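Local coordinates for protein NAD-dependent epimerase/dehydratase (Bacteroides thetaiotaomicron, PDB 3DHN) that probably binds NAD(P) through a Rossmann fold and acts as an oxidoreductase or epimerase, although its substrate is not established, at residues A[156-162]-A[211-217]. Coordinates in Å, arbitrary orientation, origin at the centre of the assembly. Numbering follows the deposited sequence.
Sequences DWVFFSP and HQERFTI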
loop_
_atom_site.group_PDB
_atom_site.type_symbol
_atom_site.label_atom_id
_atom_site.label_comp_id
_atom_site.label_asym_id
_atom_site.label_seq_id
_atom_site.Cartn_x
_atom_site.Cartn_y
_atom_site.Cartn_z
ATOM N N ASP A 156 -12.090 -5.567 -6.856
ATOM C CA ASP A 156 -11.297 -4.632 -7.649
ATOM C C ASP A 156 -10.097 -4.212 -6.806
ATOM O O ASP A 156 -10.184 -3.305 -5.980
ATOM C CB ASP A 156 -12.123 -3.408 -8.059
ATOM C CG ASP A 156 -11.300 -2.385 -8.825
ATOM O OD1 ASP A 156 -10.200 -2.744 -9.306
ATOM O OD2 ASP A 156 -11.750 -1.224 -8.957
ATOM N N TRP A 157 -8.976 -4.901 -7.006
ATOM C CA TRP A 157 -7.755 -4.630 -6.255
ATOM C C TRP A 157 -6.755 -3.787 -7.025
ATOM O O TRP A 157 -6.760 -3.753 -8.254
ATOM C CB TRP A 157 -7.071 -5.942 -5.854
ATOM C CG TRP A 157 -6.677 -6.812 -7.031
ATOM C CD1 TRP A 157 -7.464 -7.718 -7.678
ATOM C CD2 TRP A 157 -5.413 -6.823 -7.711
ATOM N NE1 TRP A 157 -6.770 -8.295 -8.719
ATOM C CE2 TRP A 157 -5.509 -7.764 -8.762
ATOM C CE3 TRP A 157 -4.209 -6.128 -7.537
ATOM C CZ2 TRP A 157 -4.449 -8.030 -9.633
ATOM C CZ3 TRP A 157 -3.152 -6.390 -8.408
ATOM C CH2 TRP A 157 -3.281 -7.334 -9.441
ATOM N N VAL A 158 -5.885 -3.117 -6.281
ATOM C CA VAL A 158 -4.831 -2.291 -6.856
ATOM C C VAL A 158 -3.621 -2.458 -5.940
ATOM O O VAL A 158 -3.709 -2.234 -4.728
ATOM C CB VAL A 158 -5.234 -0.794 -6.906
ATOM C CG1 VAL A 158 -4.102 0.030 -7.486
ATOM C CG2 VAL A 158 -6.476 -0.607 -7.761
ATOM N N PHE A 159 -2.501 -2.884 -6.518
ATOM C CA PHE A 159 -1.251 -3.086 -5.782
ATOM C C PHE A 159 -0.362 -1.901 -6.182
ATOM O O PHE A 159 0.022 -1.775 -7.348
ATOM C CB PHE A 159 -0.620 -4.416 -6.228
ATOM C CG PHE A 159 0.546 -4.870 -5.397
ATOM C CD1 PHE A 159 0.365 -5.293 -4.079
ATOM C CD2 PHE A 159 1.820 -4.968 -5.963
ATOM C CE1 PHE A 159 1.440 -5.818 -3.336
ATOM C CE2 PHE A 159 2.897 -5.484 -5.241
ATOM C CZ PHE A 159 2.708 -5.915 -3.919
ATOM N N PHE A 160 -0.034 -1.033 -5.228
ATOM C CA PHE A 160 0.774 0.151 -5.533
ATOM C C PHE A 160 2.249 -0.007 -5.138
ATOM O O PHE A 160 2.622 0.146 -3.973
ATOM C CB PHE A 160 0.135 1.372 -4.843
ATOM C CG PHE A 160 0.680 2.714 -5.289
ATOM C CD1 PHE A 160 1.410 2.844 -6.467
ATOM C CD2 PHE A 160 0.434 3.862 -4.525
ATOM C CE1 PHE A 160 1.894 4.094 -6.878
ATOM C CE2 PHE A 160 0.908 5.113 -4.925
ATOM C CZ PHE A 160 1.640 5.231 -6.105
ATOM N N SER A 161 3.078 -0.330 -6.127
ATOM C CA SER A 161 4.519 -0.519 -5.919
ATOM C C SER A 161 5.262 0.807 -5.800
ATOM O O SER A 161 5.342 1.566 -6.768
ATOM C CB SER A 161 5.145 -1.294 -7.092
ATOM O OG SER A 161 4.776 -2.664 -7.125
ATOM N N PRO A 162 5.824 1.108 -4.616
ATOM C CA PRO A 162 6.566 2.364 -4.441
ATOM C C PRO A 162 7.913 2.253 -5.152
ATOM O O PRO A 162 8.252 1.190 -5.667
ATOM C CB PRO A 162 6.762 2.440 -2.928
ATOM C CG PRO A 162 6.847 0.977 -2.532
ATOM C CD PRO A 162 5.728 0.368 -3.343
ATOM N N HIS A 211 -7.604 -0.741 -12.233
ATOM C CA HIS A 211 -8.479 -1.832 -11.808
ATOM C C HIS A 211 -7.824 -3.200 -11.923
ATOM O O HIS A 211 -7.345 -3.583 -12.991
ATOM C CB HIS A 211 -9.764 -1.821 -12.645
ATOM C CG HIS A 211 -10.463 -0.501 -12.644
ATOM N ND1 HIS A 211 -11.184 -0.043 -11.562
ATOM C CD2 HIS A 211 -10.501 0.489 -13.569
ATOM C CE1 HIS A 211 -11.636 1.172 -11.817
ATOM N NE2 HIS A 211 -11.235 1.518 -13.029
ATOM N N GLN A 212 -7.827 -3.938 -10.819
ATOM C CA GLN A 212 -7.254 -5.281 -10.780
ATOM C C GLN A 212 -5.869 -5.293 -11.415
ATOM O O GLN A 212 -5.603 -6.066 -12.340
ATOM C CB GLN A 212 -8.173 -6.274 -11.514
ATOM C CG GLN A 212 -9.642 -6.220 -11.075
ATOM C CD GLN A 212 -10.507 -7.302 -11.729
ATOM O OE1 GLN A 212 -11.047 -8.175 -11.051
ATOM N NE2 GLN A 212 -10.636 -7.241 -13.044
ATOM N N GLU A 213 -4.986 -4.433 -10.919
ATOM C CA GLU A 213 -3.632 -4.361 -11.457
ATOM C C GLU A 213 -2.662 -3.605 -10.552
ATOM O O GLU A 213 -3.048 -3.003 -9.542
ATOM C CB GLU A 213 -3.655 -3.697 -12.838
ATOM C CG GLU A 213 -4.004 -2.213 -12.830
ATOM C CD GLU A 213 -4.418 -1.707 -14.209
ATOM O OE1 GLU A 213 -3.720 -2.022 -15.193
ATOM O OE2 GLU A 213 -5.438 -0.993 -14.307
ATOM N N ARG A 214 -1.395 -3.635 -10.930
ATOM C CA ARG A 214 -0.354 -2.945 -10.183
ATOM C C ARG A 214 0.094 -1.715 -10.959
ATOM O O ARG A 214 0.043 -1.702 -12.197
ATOM C CB ARG A 214 0.847 -3.886 -9.983
ATOM C CG ARG A 214 2.074 -3.268 -9.287
ATOM C CD ARG A 214 3.062 -2.659 -10.286
ATOM N NE ARG A 214 3.725 -3.669 -11.109
ATOM C CZ ARG A 214 4.667 -4.507 -10.682
ATOM N NH1 ARG A 214 5.087 -4.468 -9.424
ATOM N NH2 ARG A 214 5.176 -5.409 -11.516
ATOM N N PHE A 215 0.486 -0.667 -10.233
ATOM C CA PHE A 215 1.051 0.516 -10.868
ATOM C C PHE A 215 2.178 0.997 -9.962
ATOM O O PHE A 215 2.321 0.509 -8.829
ATOM C CB PHE A 215 -0.002 1.611 -11.182
ATOM C CG PHE A 215 -0.493 2.397 -9.995
ATOM C CD1 PHE A 215 -1.364 1.834 -9.066
ATOM C CD2 PHE A 215 -0.154 3.742 -9.863
ATOM C CE1 PHE A 215 -1.893 2.605 -8.027
ATOM C CE2 PHE A 215 -0.675 4.514 -8.833
ATOM C CZ PHE A 215 -1.550 3.944 -7.913
ATOM N N THR A 216 3.005 1.918 -10.457
ATOM C CA THR A 216 4.144 2.375 -9.686
ATOM C C THR A 216 4.412 3.873 -9.803
ATOM O O THR A 216 3.755 4.582 -10.569
ATOM C CB THR A 216 5.408 1.557 -10.086
ATOM O OG1 THR A 216 6.489 1.850 -9.192
ATOM C CG2 THR A 216 5.817 1.880 -11.524
ATOM N N ILE A 217 5.397 4.345 -9.049
ATOM C CA ILE A 217 5.711 5.764 -9.008
ATOM C C ILE A 217 7.209 5.998 -8.817
ATOM O O ILE A 217 7.934 5.104 -8.363
ATOM C CB ILE A 217 4.934 6.422 -7.823
ATOM C CG1 ILE A 217 5.098 7.937 -7.834
ATOM C CG2 ILE A 217 5.444 5.857 -6.483
ATOM C CD1 ILE A 217 4.201 8.652 -6.822
#
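Strands 156-161 and 213-217 lie side by side and parallel, their axes 4.7 Å apart at closest approach and twisted by -29°. The hydrogen bonds form the staggered ladder of a parallel sheet: Glu213 N gives to Trp157 O (3.3 Å), Phe159 N to Glu213 O (3.1 Å), Phe215 N to Phe159 O (3.1 Å) and Ser161 N to Phe215 O (2.9 Å). Beyond it, the hydroxyl Thr216 OG1 donates to Ser161 O (2.7 Å).

On one face, bridge partners Phe160 and Phe215 form an offset stack, centroids 4.0 Å apart and planes at 8°, their near-parallel rings burying each other. Val158 CG1 meets the edge of the Phe215 ring at CE1 (3.4 Å), and Ile217 CG2 reaches Phe160 CZ (3.9 Å), a branched aliphatic side chain flanking each ring. The other face carries Phe159, Ser161 and Arg214. Arg214 NH1 donates to Ser161 OG (2.9 Å), which also hydrogen-bonds Gly112 O; Arg214 NE pairs with Asp180, so the buried guanidinium has its charge answered. Near the strand starts, Gln212 CA packs over the Trp157 pyrrole ring, a CH-pi contact, and the Asp156 carboxylate accepts from Gln212 N at OD1 (3.1 Å) and His211 ND1 at OD2 (2.9 Å), besides its salt bridge to Arg106.

Between the segments the chain forms edge strand 176-178 and helix 194-206, which covers Phe160 and Ile217; this connection is left-handed, as in the last crossover of SDR-type Rossmann sheets. Helix 135-149 covers Trp157, Phe159 and Arg214. Strand 156-161 also pairs with 106-110, and antiparallel 176-178 flanks 213-218.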